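Local coordinates for protein complement C1r subcomponent (Homo sapiens, PDB 6F1D) that serves as a serine protease of the complement C1 complex, in which its calcium-binding second CUB domain probably takes part in the association with C1s, at residues 5-10 with 33-38; 29-34 with 92-97; 40-45 with 112-117; 46-51 with 80-85; 68-73 with 88-93. One frame throughout, in Å; residues are numbered along the deposited sequence.

Contact 1: 5-10 with 33-38; sequences SELYTE and SIRVER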
# COMPACT_ATOMS: atom_id res chain seq x y z
N SER A 5 -1.78 -10.66 -7.93
CA SER A 5 -1.98 -10.46 -6.51
C SER A 5 -0.84 -11.10 -5.74
O SER A 5 -0.23 -12.08 -6.18
CB SER A 5 -3.32 -11.05 -6.09
OG SER A 5 -3.30 -12.45 -6.19
N GLU A 6 -0.52 -10.53 -4.59
CA GLU A 6 0.52 -11.06 -3.74
C GLU A 6 -0.05 -11.27 -2.34
O GLU A 6 -0.90 -10.51 -1.89
CB GLU A 6 1.74 -10.11 -3.75
CG GLU A 6 3.03 -10.64 -3.06
CD GLU A 6 3.25 -12.18 -3.08
OE1 GLU A 6 3.64 -12.75 -2.03
OE2 GLU A 6 3.08 -12.81 -4.14
N LEU A 7 0.40 -12.32 -1.68
CA LEU A 7 -0.07 -12.71 -0.36
C LEU A 7 1.12 -12.81 0.57
O LEU A 7 2.10 -13.49 0.25
CB LEU A 7 -0.79 -14.06 -0.40
CG LEU A 7 -1.10 -14.67 0.97
CD1 LEU A 7 -2.11 -13.83 1.70
CD2 LEU A 7 -1.59 -16.08 0.85
N TYR A 8 1.03 -12.16 1.73
CA TYR A 8 2.05 -12.12 2.77
C TYR A 8 1.47 -12.70 4.05
O TYR A 8 0.46 -12.21 4.56
CB TYR A 8 2.50 -10.67 3.02
CG TYR A 8 3.12 -10.04 1.78
CD1 TYR A 8 2.33 -9.41 0.86
CD2 TYR A 8 4.50 -10.14 1.53
CE1 TYR A 8 2.84 -8.87 -0.29
CE2 TYR A 8 5.05 -9.59 0.36
CZ TYR A 8 4.21 -8.95 -0.55
OH TYR A 8 4.67 -8.38 -1.72
N THR A 9 2.09 -13.75 4.57
CA THR A 9 1.61 -14.37 5.80
C THR A 9 2.68 -14.47 6.89
O THR A 9 2.37 -15.00 7.96
CB THR A 9 1.07 -15.77 5.52
OG1 THR A 9 2.18 -16.60 5.15
CG2 THR A 9 0.07 -15.73 4.36
N GLU A 10 3.90 -14.00 6.67
CA GLU A 10 4.90 -14.05 7.73
C GLU A 10 4.60 -12.99 8.80
O GLU A 10 3.78 -12.10 8.61
CB GLU A 10 6.30 -13.86 7.14
CG GLU A 10 6.91 -15.17 6.63
CD GLU A 10 7.68 -15.00 5.33
OE1 GLU A 10 7.45 -15.80 4.39
OE2 GLU A 10 8.52 -14.07 5.24
N SER A 33 -2.27 -8.72 -0.27
CA SER A 33 -3.00 -9.15 0.92
C SER A 33 -2.02 -9.55 2.01
O SER A 33 -1.04 -10.26 1.73
CB SER A 33 -3.94 -10.33 0.61
OG SER A 33 -4.87 -9.98 -0.42
N ILE A 34 -2.32 -9.18 3.25
CA ILE A 34 -1.61 -9.66 4.43
C ILE A 34 -2.58 -10.46 5.27
O ILE A 34 -3.68 -9.97 5.59
CB ILE A 34 -1.04 -8.51 5.26
CG1 ILE A 34 -0.32 -7.53 4.35
CG2 ILE A 34 -0.13 -9.08 6.39
CD1 ILE A 34 0.19 -6.29 5.14
N ARG A 35 -2.21 -11.68 5.62
CA ARG A 35 -3.09 -12.52 6.43
C ARG A 35 -2.23 -13.17 7.50
O ARG A 35 -1.33 -13.94 7.17
CB ARG A 35 -3.79 -13.58 5.58
CG ARG A 35 -4.77 -13.00 4.50
CD ARG A 35 -6.02 -12.50 5.19
NE ARG A 35 -7.05 -12.02 4.28
CZ ARG A 35 -6.98 -10.91 3.55
NH1 ARG A 35 -5.90 -10.12 3.62
NH2 ARG A 35 -8.02 -10.59 2.76
N VAL A 36 -2.50 -12.87 8.77
CA VAL A 36 -1.72 -13.46 9.85
C VAL A 36 -2.69 -14.11 10.83
O VAL A 36 -3.91 -14.07 10.65
CB VAL A 36 -0.80 -12.44 10.55
CG1 VAL A 36 0.20 -11.86 9.53
CG2 VAL A 36 -1.60 -11.31 11.15
N GLU A 37 -2.15 -14.77 11.85
CA GLU A 37 -3.04 -15.59 12.66
C GLU A 37 -3.89 -14.71 13.58
O GLU A 37 -3.49 -13.61 13.96
CB GLU A 37 -2.27 -16.64 13.46
CG GLU A 37 -3.12 -17.41 14.52
CD GLU A 37 -4.36 -18.19 13.98
OE1 GLU A 37 -4.73 -19.19 14.63
OE2 GLU A 37 -4.98 -17.81 12.96
N ARG A 38 -5.11 -15.19 13.87
CA ARG A 38 -5.97 -14.56 14.85
C ARG A 38 -5.19 -14.34 16.14
O ARG A 38 -4.32 -15.14 16.52
CB ARG A 38 -7.19 -15.44 15.10
CG ARG A 38 -8.25 -14.81 16.01
CD ARG A 38 -9.61 -15.49 15.84
NE ARG A 38 -10.08 -15.46 14.45
CZ ARG A 38 -10.59 -16.50 13.81
NH1 ARG A 38 -10.73 -17.67 14.43
NH2 ARG A 38 -10.97 -16.37 12.54
O HOH W 1 -3.70 -10.62 -2.86
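Ser33 and Tyr8 bury the most surface in this contact, where short strand 6-8 runs parallel to strand 29-35. The backbone of Ser33 reaches to either side of Leu7: its N donates to Glu6 O at 2.8 Å, and its O accepts from Tyr8 N at 2.8 Å. Tyr8 O takes Arg35 N at 2.9 Å. With CG beside its own backbone N (chi1 -62°), the Tyr8 ring turns its edge to Ser33 O, which lies 3.6 Å from Tyr8 CD1. The ring shares a face with Ile34, and both side chains meet Ile15 and Tyr112. On the other face Leu7 CD1 packs against Arg35 CG at 4.0 Å, the two side chains crossing at about a right angle. The Arg35 chain bends at chi2, and its NH1 donates to Ile34 O at 3.0 Å from well above the carbonyl plane, while NH2 forms a salt bridge with Asp94. A water donates to both Glu6 O and Ser33 OG, and Ser33 OG itself bonds to Asp94 OD1. Since main-chain groups supply all the direct hydrogen bonds between the two segments, this edge strand is held chiefly by its backbone, with Tyr8 as its link to the core.

Contact 2: 29-34 with 92-97; sequences RCNYSI and AVDLLF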
# COMPACT_ATOMS: atom_id res chain seq x y z
N ARG A 29 -3.69 -2.63 -11.71
CA ARG A 29 -4.64 -2.87 -10.62
C ARG A 29 -4.02 -3.98 -9.78
O ARG A 29 -4.23 -5.16 -10.06
CB ARG A 29 -6.04 -3.24 -11.15
CG ARG A 29 -6.36 -2.64 -12.52
CD ARG A 29 -7.87 -2.53 -12.81
NE ARG A 29 -8.18 -2.68 -14.23
CZ ARG A 29 -7.84 -1.81 -15.19
NH1 ARG A 29 -7.16 -0.70 -14.90
NH2 ARG A 29 -8.17 -2.06 -16.45
N CYS A 30 -3.24 -3.59 -8.78
CA CYS A 30 -2.48 -4.51 -7.93
C CYS A 30 -3.22 -4.75 -6.63
O CYS A 30 -3.75 -3.82 -6.02
CB CYS A 30 -1.10 -3.92 -7.62
SG CYS A 30 -0.18 -3.53 -9.07
N ASN A 31 -3.26 -6.01 -6.19
CA ASN A 31 -3.83 -6.37 -4.90
C ASN A 31 -2.77 -7.08 -4.06
O ASN A 31 -2.27 -8.14 -4.46
CB ASN A 31 -5.06 -7.28 -5.09
CG ASN A 31 -5.64 -7.77 -3.76
OD1 ASN A 31 -5.67 -7.03 -2.75
ND2 ASN A 31 -6.11 -9.02 -3.75
N TYR A 32 -2.47 -6.52 -2.90
CA TYR A 32 -1.55 -7.10 -1.94
C TYR A 32 -2.35 -7.47 -0.69
O TYR A 32 -3.03 -6.63 -0.13
CB TYR A 32 -0.47 -6.10 -1.54
CG TYR A 32 0.26 -5.46 -2.70
CD1 TYR A 32 1.51 -5.92 -3.07
CD2 TYR A 32 -0.28 -4.36 -3.39
CE1 TYR A 32 2.21 -5.34 -4.14
CE2 TYR A 32 0.42 -3.76 -4.45
CZ TYR A 32 1.65 -4.26 -4.81
OH TYR A 32 2.34 -3.70 -5.85
N SER A 33 -2.27 -8.72 -0.27
CA SER A 33 -3.00 -9.15 0.92
C SER A 33 -2.02 -9.55 2.01
O SER A 33 -1.04 -10.26 1.73
CB SER A 33 -3.94 -10.33 0.61
OG SER A 33 -4.87 -9.98 -0.42
N ILE A 34 -2.32 -9.18 3.25
CA ILE A 34 -1.61 -9.66 4.43
C ILE A 34 -2.58 -10.46 5.27
O ILE A 34 -3.68 -9.97 5.59
CB ILE A 34 -1.04 -8.51 5.26
CG1 ILE A 34 -0.32 -7.53 4.35
CG2 ILE A 34 -0.13 -9.08 6.39
CD1 ILE A 34 0.19 -6.29 5.14
N ALA A 92 -6.04 -9.04 8.98
CA ALA A 92 -6.28 -9.18 7.54
C ALA A 92 -6.28 -7.79 6.93
O ALA A 92 -7.18 -6.99 7.22
CB ALA A 92 -7.62 -9.86 7.26
N VAL A 93 -5.28 -7.49 6.12
CA VAL A 93 -5.17 -6.19 5.46
C VAL A 93 -5.11 -6.42 3.95
O VAL A 93 -4.55 -7.43 3.50
CB VAL A 93 -3.93 -5.44 5.99
CG1 VAL A 93 -3.55 -4.25 5.11
CG2 VAL A 93 -4.24 -5.00 7.45
N ASP A 94 -5.73 -5.54 3.18
CA ASP A 94 -5.51 -5.56 1.74
C ASP A 94 -5.10 -4.17 1.29
O ASP A 94 -5.64 -3.17 1.78
CB ASP A 94 -6.76 -6.00 0.99
CG ASP A 94 -7.16 -7.46 1.32
OD1 ASP A 94 -6.91 -8.37 0.48
OD2 ASP A 94 -7.74 -7.68 2.42
N LEU A 95 -4.11 -4.10 0.41
CA LEU A 95 -3.75 -2.86 -0.29
C LEU A 95 -4.09 -3.02 -1.76
O LEU A 95 -3.75 -4.03 -2.36
CB LEU A 95 -2.28 -2.54 -0.14
CG LEU A 95 -1.88 -2.32 1.31
CD1 LEU A 95 -1.36 -3.63 1.81
CD2 LEU A 95 -0.82 -1.23 1.39
N LEU A 96 -4.77 -2.02 -2.30
CA LEU A 96 -5.13 -1.98 -3.71
C LEU A 96 -4.37 -0.79 -4.26
O LEU A 96 -4.50 0.31 -3.74
CB LEU A 96 -6.63 -1.78 -3.89
CG LEU A 96 -7.58 -2.85 -3.38
CD1 LEU A 96 -8.96 -2.56 -3.96
CD2 LEU A 96 -7.05 -4.22 -3.78
N PHE A 97 -3.55 -1.00 -5.28
CA PHE A 97 -2.84 0.10 -5.93
C PHE A 97 -3.31 0.18 -7.38
O PHE A 97 -3.10 -0.76 -8.15
CB PHE A 97 -1.33 -0.19 -5.84
CG PHE A 97 -0.44 0.91 -6.35
CD1 PHE A 97 0.68 0.59 -7.08
CD2 PHE A 97 -0.69 2.24 -6.04
CE1 PHE A 97 1.55 1.60 -7.56
CE2 PHE A 97 0.18 3.25 -6.50
CZ PHE A 97 1.29 2.92 -7.24
O HOH W 2 -7.89 -9.81 -1.35
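Ser33 OG donates to Asp94 OD1 at 2.8 Å, coming from above the carboxylate plane (37° out of it). The same OD1 accepts from a water that accepts a hydrogen bond from Asn31 ND2. Next along this face, Leu96 CD2 lies 3.3 Å from Asn31 OD1, where the two side chains cross obliquely. Across the sheet, on the buried face, Tyr32 points the edge of its ring at Leu95 O, with CD2 3.6 Å away, and its CE2 meets Phe97 CB at 4.2 Å. Cys30 CB also touches Phe97 CB, at 4.1 Å, and Ile34 CD1 packs on Val93 CG1. Six backbone bonds, paired at Cys30-Phe97, Tyr32-Leu95 and Ile34-Val93, join these antiparallel strands in the middle of the five-stranded sheet of the CUB beta-sandwich. Further out, Trp108 makes edge-to-face contacts with both Tyr32 and Phe97, and Tyr24 approaches Phe97 in the same manner. The disulfide from Cys30 to Cys3 ties strand 29-35 to the chain's N-terminal end.

Contact 3: 40-45 with 112-117; sequences LTLHLK and YTTEII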
# COMPACT_ATOMS: atom_id res chain seq x y z
N LEU A 40 -3.14 -11.81 16.44
CA LEU A 40 -2.12 -10.85 16.09
C LEU A 40 -2.80 -9.69 15.39
O LEU A 40 -3.82 -9.86 14.73
CB LEU A 40 -1.07 -11.44 15.16
CG LEU A 40 -0.13 -12.54 15.65
CD1 LEU A 40 0.79 -12.88 14.52
CD2 LEU A 40 0.69 -12.13 16.90
N THR A 41 -2.23 -8.50 15.53
CA THR A 41 -2.73 -7.33 14.83
C THR A 41 -1.60 -6.71 14.01
O THR A 41 -0.43 -6.76 14.41
CB THR A 41 -3.32 -6.30 15.81
OG1 THR A 41 -3.55 -5.07 15.14
CG2 THR A 41 -2.39 -6.05 16.95
N LEU A 42 -1.96 -6.15 12.87
CA LEU A 42 -0.98 -5.68 11.90
C LEU A 42 -0.75 -4.19 12.07
O LEU A 42 -1.71 -3.42 12.26
CB LEU A 42 -1.44 -5.96 10.47
CG LEU A 42 -1.32 -7.43 10.17
CD1 LEU A 42 -2.29 -7.75 9.05
CD2 LEU A 42 0.16 -7.68 9.76
N HIS A 43 0.52 -3.81 12.09
CA HIS A 43 0.98 -2.42 12.07
C HIS A 43 1.71 -2.16 10.76
O HIS A 43 2.57 -2.96 10.35
CB HIS A 43 1.92 -2.15 13.25
CG HIS A 43 1.26 -2.20 14.58
ND1 HIS A 43 1.14 -1.09 15.39
CD2 HIS A 43 0.72 -3.23 15.27
CE1 HIS A 43 0.55 -1.44 16.53
NE2 HIS A 43 0.28 -2.73 16.47
N LEU A 44 1.40 -1.04 10.12
CA LEU A 44 2.02 -0.69 8.83
C LEU A 44 2.81 0.60 8.99
O LEU A 44 2.34 1.56 9.63
CB LEU A 44 0.95 -0.46 7.74
CG LEU A 44 -0.15 -1.50 7.55
CD1 LEU A 44 -1.02 -1.02 6.40
CD2 LEU A 44 0.48 -2.83 7.20
N LYS A 45 4.00 0.61 8.41
CA LYS A 45 4.87 1.77 8.46
C LYS A 45 5.44 2.04 7.07
O LYS A 45 6.22 1.24 6.57
CB LYS A 45 6.02 1.50 9.42
CG LYS A 45 7.01 2.58 9.33
CD LYS A 45 8.38 2.11 9.74
CE LYS A 45 9.13 3.30 10.18
NZ LYS A 45 8.58 3.95 11.41
N TYR A 112 5.41 -4.12 7.39
CA TYR A 112 4.37 -4.49 8.35
C TYR A 112 5.00 -5.35 9.44
O TYR A 112 5.95 -6.11 9.20
CB TYR A 112 3.21 -5.21 7.67
CG TYR A 112 3.46 -6.64 7.27
CD1 TYR A 112 3.22 -7.67 8.17
CD2 TYR A 112 3.89 -6.97 5.99
CE1 TYR A 112 3.46 -9.00 7.81
CE2 TYR A 112 4.12 -8.28 5.62
CZ TYR A 112 3.91 -9.29 6.54
OH TYR A 112 4.12 -10.61 6.19
N THR A 113 4.49 -5.19 10.66
CA THR A 113 4.89 -6.01 11.78
C THR A 113 3.62 -6.45 12.47
O THR A 113 2.55 -5.88 12.24
CB THR A 113 5.78 -5.24 12.76
OG1 THR A 113 5.18 -3.95 13.03
CG2 THR A 113 7.23 -5.05 12.18
N THR A 114 3.74 -7.40 13.39
CA THR A 114 2.58 -7.90 14.10
C THR A 114 2.76 -7.70 15.59
O THR A 114 3.87 -7.81 16.14
CB THR A 114 2.30 -9.38 13.79
OG1 THR A 114 3.51 -10.14 13.93
CG2 THR A 114 1.82 -9.56 12.35
N GLU A 115 1.66 -7.36 16.23
CA GLU A 115 1.57 -7.17 17.66
C GLU A 115 0.75 -8.31 18.23
O GLU A 115 -0.29 -8.70 17.65
CB GLU A 115 0.92 -5.83 17.99
CG GLU A 115 0.52 -5.65 19.46
CD GLU A 115 -0.41 -4.46 19.69
OE1 GLU A 115 -0.49 -3.57 18.82
OE2 GLU A 115 -1.06 -4.42 20.76
N ILE A 116 1.24 -8.85 19.33
CA ILE A 116 0.61 -9.99 19.99
C ILE A 116 -0.51 -9.47 20.88
O ILE A 116 -0.28 -8.62 21.74
CB ILE A 116 1.64 -10.78 20.80
CG1 ILE A 116 2.59 -11.55 19.87
CG2 ILE A 116 0.94 -11.71 21.77
CD1 ILE A 116 3.86 -10.82 19.57
N ILE A 117 -1.72 -9.97 20.66
CA ILE A 117 -2.86 -9.57 21.47
C ILE A 117 -2.84 -10.31 22.80
O ILE A 117 -2.95 -9.69 23.86
CB ILE A 117 -4.17 -9.83 20.73
CG1 ILE A 117 -4.35 -8.79 19.61
CG2 ILE A 117 -5.33 -9.82 21.69
CD1 ILE A 117 -5.52 -9.12 18.69
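Strands 40-45 and 112-116 run antiparallel at 146°, with paired backbone hydrogen bonds joining Thr41 to Glu115 and His43 to Thr113. On one face His43 NE2 donates to Glu115 OE1 at 2.6 Å. The carboxylate oxygen lies in the plane of the ring and offers its anti lone pair, although the two flat groups are turned 42° against each other. His43 CG stands beside its own backbone N (chi1 -68°), which carries it toward Glu115, and the glutamate chain is extended beyond CG, its base lined by Thr41 CG2, 3.5 Å from Glu115 CB. An alanine in place of His43 would probably leave the Glu115 carboxylate without its ring N-H partner and free to turn. The opposite face is mainly apolar. Leu42 CD2 touches both Tyr112 CD1, at 3.4 Å, and Thr114 CG2, at 3.6 Å, all three side chains pointing the same way. Toward one end of the pairing Leu40 CD2 meets Ile116 CG1 at 3.6 Å; toward the other Leu44 CD2 rests on Tyr112 CB at 3.7 Å. Beyond the segments, Tyr112 OH bonds to Glu10 O and Thr114 OG1 to Ala11 O. Leu42, Leu44 and Tyr112 all reach Ile34 of the facing sheet. One polar outer face and one leucine-lined inner face are what is expected of a layer in the two-sheet sandwich of a CUB domain.

Contact 4: 46-51 with 80-85; sequences FLEPFD and KQRPPD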
# COMPACT_ATOMS: atom_id res chain seq x y z
N PHE A 46 5.13 3.18 6.50
CA PHE A 46 5.70 3.49 5.20
C PHE A 46 7.09 4.06 5.33
O PHE A 46 7.35 4.88 6.21
CB PHE A 46 4.80 4.46 4.47
CG PHE A 46 3.57 3.80 3.90
CD1 PHE A 46 3.61 3.28 2.62
CD2 PHE A 46 2.44 3.63 4.66
CE1 PHE A 46 2.48 2.62 2.08
CE2 PHE A 46 1.31 2.99 4.15
CZ PHE A 46 1.33 2.50 2.85
N LEU A 47 7.94 3.72 4.37
CA LEU A 47 9.28 4.24 4.28
C LEU A 47 9.32 5.45 3.37
O LEU A 47 8.36 5.77 2.68
CB LEU A 47 10.22 3.15 3.80
CG LEU A 47 10.46 2.04 4.85
CD1 LEU A 47 10.50 2.58 6.26
CD2 LEU A 47 9.45 0.95 4.79
N GLU A 48 10.44 6.16 3.40
CA GLU A 48 10.66 7.20 2.40
C GLU A 48 11.68 6.72 1.37
O GLU A 48 12.59 5.98 1.71
CB GLU A 48 11.17 8.49 3.06
CG GLU A 48 10.23 9.01 4.13
CD GLU A 48 10.61 10.38 4.69
OE1 GLU A 48 9.70 11.07 5.21
OE2 GLU A 48 11.80 10.76 4.62
N PRO A 49 11.57 7.14 0.11
CA PRO A 49 10.57 8.00 -0.51
C PRO A 49 9.20 7.36 -0.68
O PRO A 49 9.04 6.15 -0.82
CB PRO A 49 11.17 8.30 -1.88
CG PRO A 49 11.93 7.04 -2.18
CD PRO A 49 12.60 6.75 -0.87
N PHE A 50 8.21 8.24 -0.65
CA PHE A 50 6.82 7.92 -0.95
C PHE A 50 6.43 8.91 -2.03
O PHE A 50 6.61 10.11 -1.85
CB PHE A 50 5.94 8.08 0.29
CG PHE A 50 4.48 7.75 0.06
CD1 PHE A 50 3.58 8.73 -0.36
CD2 PHE A 50 4.01 6.50 0.30
CE1 PHE A 50 2.22 8.41 -0.54
CE2 PHE A 50 2.69 6.18 0.14
CZ PHE A 50 1.79 7.13 -0.29
N ASP A 51 5.96 8.41 -3.17
CA ASP A 51 5.69 9.31 -4.29
C ASP A 51 4.65 8.64 -5.20
O ASP A 51 5.00 7.75 -5.98
CB ASP A 51 6.98 9.66 -5.03
CG ASP A 51 6.74 10.47 -6.30
OD1 ASP A 51 5.70 11.18 -6.35
OD2 ASP A 51 7.59 10.40 -7.23
N LYS A 80 3.29 13.00 -2.02
CA LYS A 80 4.71 12.87 -1.67
C LYS A 80 4.98 12.79 -0.17
O LYS A 80 6.14 12.66 0.24
CB LYS A 80 5.51 14.04 -2.26
CG LYS A 80 5.54 14.08 -3.78
CD LYS A 80 6.96 14.33 -4.29
CE LYS A 80 6.97 14.59 -5.80
NZ LYS A 80 8.21 15.33 -6.20
N GLN A 81 3.95 12.88 0.66
CA GLN A 81 4.10 12.76 2.10
C GLN A 81 3.57 11.38 2.49
O GLN A 81 2.45 11.00 2.12
CB GLN A 81 3.37 13.88 2.85
CG GLN A 81 1.88 14.19 2.43
CD GLN A 81 1.69 14.73 0.99
OE1 GLN A 81 2.05 15.89 0.67
NE2 GLN A 81 1.11 13.92 0.11
N ARG A 82 4.39 10.58 3.16
CA ARG A 82 3.93 9.23 3.40
C ARG A 82 2.78 9.24 4.41
O ARG A 82 2.69 10.15 5.23
CB ARG A 82 5.05 8.35 3.91
CG ARG A 82 5.71 8.88 5.08
CD ARG A 82 6.97 8.13 5.26
NE ARG A 82 7.81 8.83 6.20
CZ ARG A 82 7.75 8.64 7.51
NH1 ARG A 82 6.89 7.76 8.01
NH2 ARG A 82 8.56 9.33 8.29
N PRO A 83 1.87 8.28 4.32
CA PRO A 83 0.81 8.16 5.33
C PRO A 83 1.42 8.03 6.72
O PRO A 83 2.57 7.61 6.87
CB PRO A 83 0.09 6.87 4.93
CG PRO A 83 0.39 6.70 3.49
CD PRO A 83 1.77 7.22 3.29
N PRO A 84 0.67 8.37 7.77
CA PRO A 84 1.16 8.09 9.11
C PRO A 84 1.12 6.60 9.35
O PRO A 84 0.46 5.84 8.64
CB PRO A 84 0.17 8.83 10.02
CG PRO A 84 -1.12 8.75 9.24
CD PRO A 84 -0.74 8.80 7.77
N ASP A 85 1.88 6.16 10.35
CA ASP A 85 1.90 4.75 10.70
C ASP A 85 0.49 4.26 11.04
O ASP A 85 -0.26 4.96 11.72
CB ASP A 85 2.84 4.55 11.88
CG ASP A 85 4.29 4.84 11.52
OD1 ASP A 85 4.57 5.20 10.35
OD2 ASP A 85 5.15 4.72 12.42
O HOH W 3 3.82 5.32 7.89
O HOH W 4 7.45 11.41 2.58
O HOH W 5 8.39 10.97 0.76
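Pro83 packs against two aromatic rings, Phe46 and Phe50, and makes the tight part of this contact. Its CD lies over one face of Phe50, 3.7 Å from the ring centroid, and its CG over a face of Phe46, 4.1 Å from that ring's centroid; both are CH-pi contacts. Arg82 CA shares the Phe50 face with Pro83 CD, at 4.0 Å from the centroid. Phe50 CG, anti to the backbone N (chi1 -180°), lies 3.7 Å from Arg82 CA. An alanine at Phe50 would probably open a gap beside Pro83 CD and Arg82 CA and leave Trp108, which also touches the ring, less well packed. The two loops lie at the end of the four-stranded sheet of the CUB fold, one leaving strand 40-46 and the other leading into its neighbour, 86-87. The outer side is looser and wetter. Arg82 NE forms a salt bridge with Glu48 OE1 at 3.1 Å, with the carboxylate and guanidinium planes 69° apart. One water joins Phe50 N to Lys80 O, and another links Phe46 N with Pro83 O and Asp85 OD1. Asp51 OD1 and Lys80 NZ stay 4.9 Å apart, and Asp51 OD2 turns instead to Arg106 N.

Contact 5: 68-73 with 88-93; sequences YANGKN and TSSNAV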
# COMPACT_ATOMS: atom_id res chain seq x y z
N TYR A 68 -7.33 -1.45 3.23
CA TYR A 68 -8.52 -2.05 3.83
C TYR A 68 -8.07 -2.90 5.00
O TYR A 68 -7.06 -3.60 4.92
CB TYR A 68 -9.27 -2.94 2.86
CG TYR A 68 -9.85 -2.16 1.73
CD1 TYR A 68 -9.06 -1.81 0.63
CD2 TYR A 68 -11.14 -1.71 1.77
CE1 TYR A 68 -9.61 -1.05 -0.44
CE2 TYR A 68 -11.71 -0.95 0.69
CZ TYR A 68 -10.91 -0.63 -0.39
OH TYR A 68 -11.39 0.11 -1.43
N ALA A 69 -8.79 -2.81 6.10
CA ALA A 69 -8.52 -3.63 7.27
C ALA A 69 -9.76 -4.45 7.51
O ALA A 69 -10.82 -3.90 7.82
CB ALA A 69 -8.17 -2.78 8.49
N ASN A 70 -9.61 -5.76 7.35
CA ASN A 70 -10.73 -6.70 7.37
C ASN A 70 -11.92 -6.16 6.58
O ASN A 70 -13.06 -6.17 7.02
CB ASN A 70 -11.11 -7.05 8.79
CG ASN A 70 -11.26 -8.54 8.97
OD1 ASN A 70 -11.74 -9.24 8.06
ND2 ASN A 70 -10.82 -9.06 10.12
N GLY A 71 -11.64 -5.66 5.39
CA GLY A 71 -12.69 -5.24 4.51
C GLY A 71 -13.17 -3.81 4.67
O GLY A 71 -13.94 -3.34 3.82
N LYS A 72 -12.74 -3.09 5.70
CA LYS A 72 -13.18 -1.72 5.93
C LYS A 72 -12.12 -0.77 5.38
O LYS A 72 -10.94 -0.95 5.65
CB LYS A 72 -13.40 -1.48 7.42
CG LYS A 72 -13.61 -0.03 7.79
CD LYS A 72 -12.93 0.26 9.13
CE LYS A 72 -13.49 1.51 9.78
NZ LYS A 72 -12.89 2.73 9.18
N ASN A 73 -12.55 0.22 4.59
CA ASN A 73 -11.60 1.16 3.98
C ASN A 73 -11.01 2.06 5.07
O ASN A 73 -11.74 2.80 5.73
CB ASN A 73 -12.31 1.99 2.92
CG ASN A 73 -11.37 2.89 2.14
OD1 ASN A 73 -10.48 3.52 2.71
ND2 ASN A 73 -11.56 2.95 0.82
N THR A 88 -3.75 -1.27 12.56
CA THR A 88 -4.98 -1.66 11.89
C THR A 88 -5.97 -2.40 12.77
O THR A 88 -7.09 -2.64 12.32
CB THR A 88 -4.67 -2.56 10.70
OG1 THR A 88 -4.19 -3.82 11.20
CG2 THR A 88 -3.66 -1.91 9.76
N SER A 89 -5.59 -2.82 13.98
CA SER A 89 -6.41 -3.68 14.84
C SER A 89 -6.98 -4.89 14.09
O SER A 89 -8.06 -5.38 14.42
CB SER A 89 -7.53 -2.89 15.50
OG SER A 89 -6.98 -1.97 16.42
N SER A 90 -6.24 -5.42 13.13
CA SER A 90 -6.77 -6.46 12.27
C SER A 90 -5.67 -7.47 11.94
O SER A 90 -4.51 -7.10 11.84
CB SER A 90 -7.28 -5.85 10.95
OG SER A 90 -7.85 -6.86 10.14
N ASN A 91 -6.06 -8.72 11.72
CA ASN A 91 -5.13 -9.71 11.18
C ASN A 91 -5.24 -9.88 9.66
O ASN A 91 -4.61 -10.78 9.12
CB ASN A 91 -5.35 -11.06 11.86
CG ASN A 91 -6.68 -11.68 11.50
OD1 ASN A 91 -7.67 -10.97 11.35
ND2 ASN A 91 -6.72 -12.99 11.34
N ALA A 92 -6.04 -9.04 8.98
CA ALA A 92 -6.28 -9.18 7.54
C ALA A 92 -6.28 -7.79 6.93
O ALA A 92 -7.18 -6.99 7.22
CB ALA A 92 -7.62 -9.86 7.26
N VAL A 93 -5.28 -7.49 6.12
CA VAL A 93 -5.17 -6.19 5.46
C VAL A 93 -5.11 -6.42 3.95
O VAL A 93 -4.55 -7.43 3.50
CB VAL A 93 -3.93 -5.44 5.99
CG1 VAL A 93 -3.55 -4.25 5.11
CG2 VAL A 93 -4.24 -5.00 7.45
O HOH W 6 -9.30 -8.60 12.51
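Ala92 O is gripped by two donors from different directions. Asn70 N meets it at 2.7 Å, nearly along the C=O axis and almost straight (168° at the hydrogen), whereas Ser90 OG donates at 3.0 Å from above the carbonyl plane. Ser90 OG is anti to its own backbone N (chi1 -177°), a position that also sets it beside Asn70 CB at 3.5 Å. A water draws in the polar ends around it: Asn70 ND2 donates to it at 2.9 Å, and it donates to Asn91 OD1 at 3.1 Å and to Ser90 OG. Next to this polar patch, Ala69 CB packs against Ser90 CB at 4.0 Å and Thr88 CB at 4.1 Å. Asn70 and Gly71, both with positive phi, form the corner of a type I' turn from Ala69 to Lys72, which makes the hairpin of strands 64-69 and 72-77. Beside it Val93 CG1 sits 3.6 Å from Tyr68 O. The 88-91 loop is also held by hydrogen bonds of Thr88 OG1 to Leu42 O and Asn91 ND2 to Val36 O. With Ala92 O doubly held and a water between the two asparagines, the hairpin tip is joined to the 88-93 segment mostly by polar contacts.

Overall arrangement
The five contacts span both layers of the CUB sandwich. Contacts 1, 2 and 5 follow one sheet across its order 6-8, 29-35, 92-98, 64-69, with centres within about 11 Å of one another. Contacts 1 and 2 share strand 29-35, contacts 2 and 5 strand 92-98. Contact 3 belongs to the other sheet and meets the first through Leu42 and Tyr112 against Ile34. Contact 4 lies across the chain's centre from contact 1, about 22 Å between centres. Along the chain contact 1 closes first; the segments of contacts 2 and 3 alternate, since strands 29-35 and 40-46, and again 92-98 and 109-116, are successive but lie in different sheets, which knits the two together.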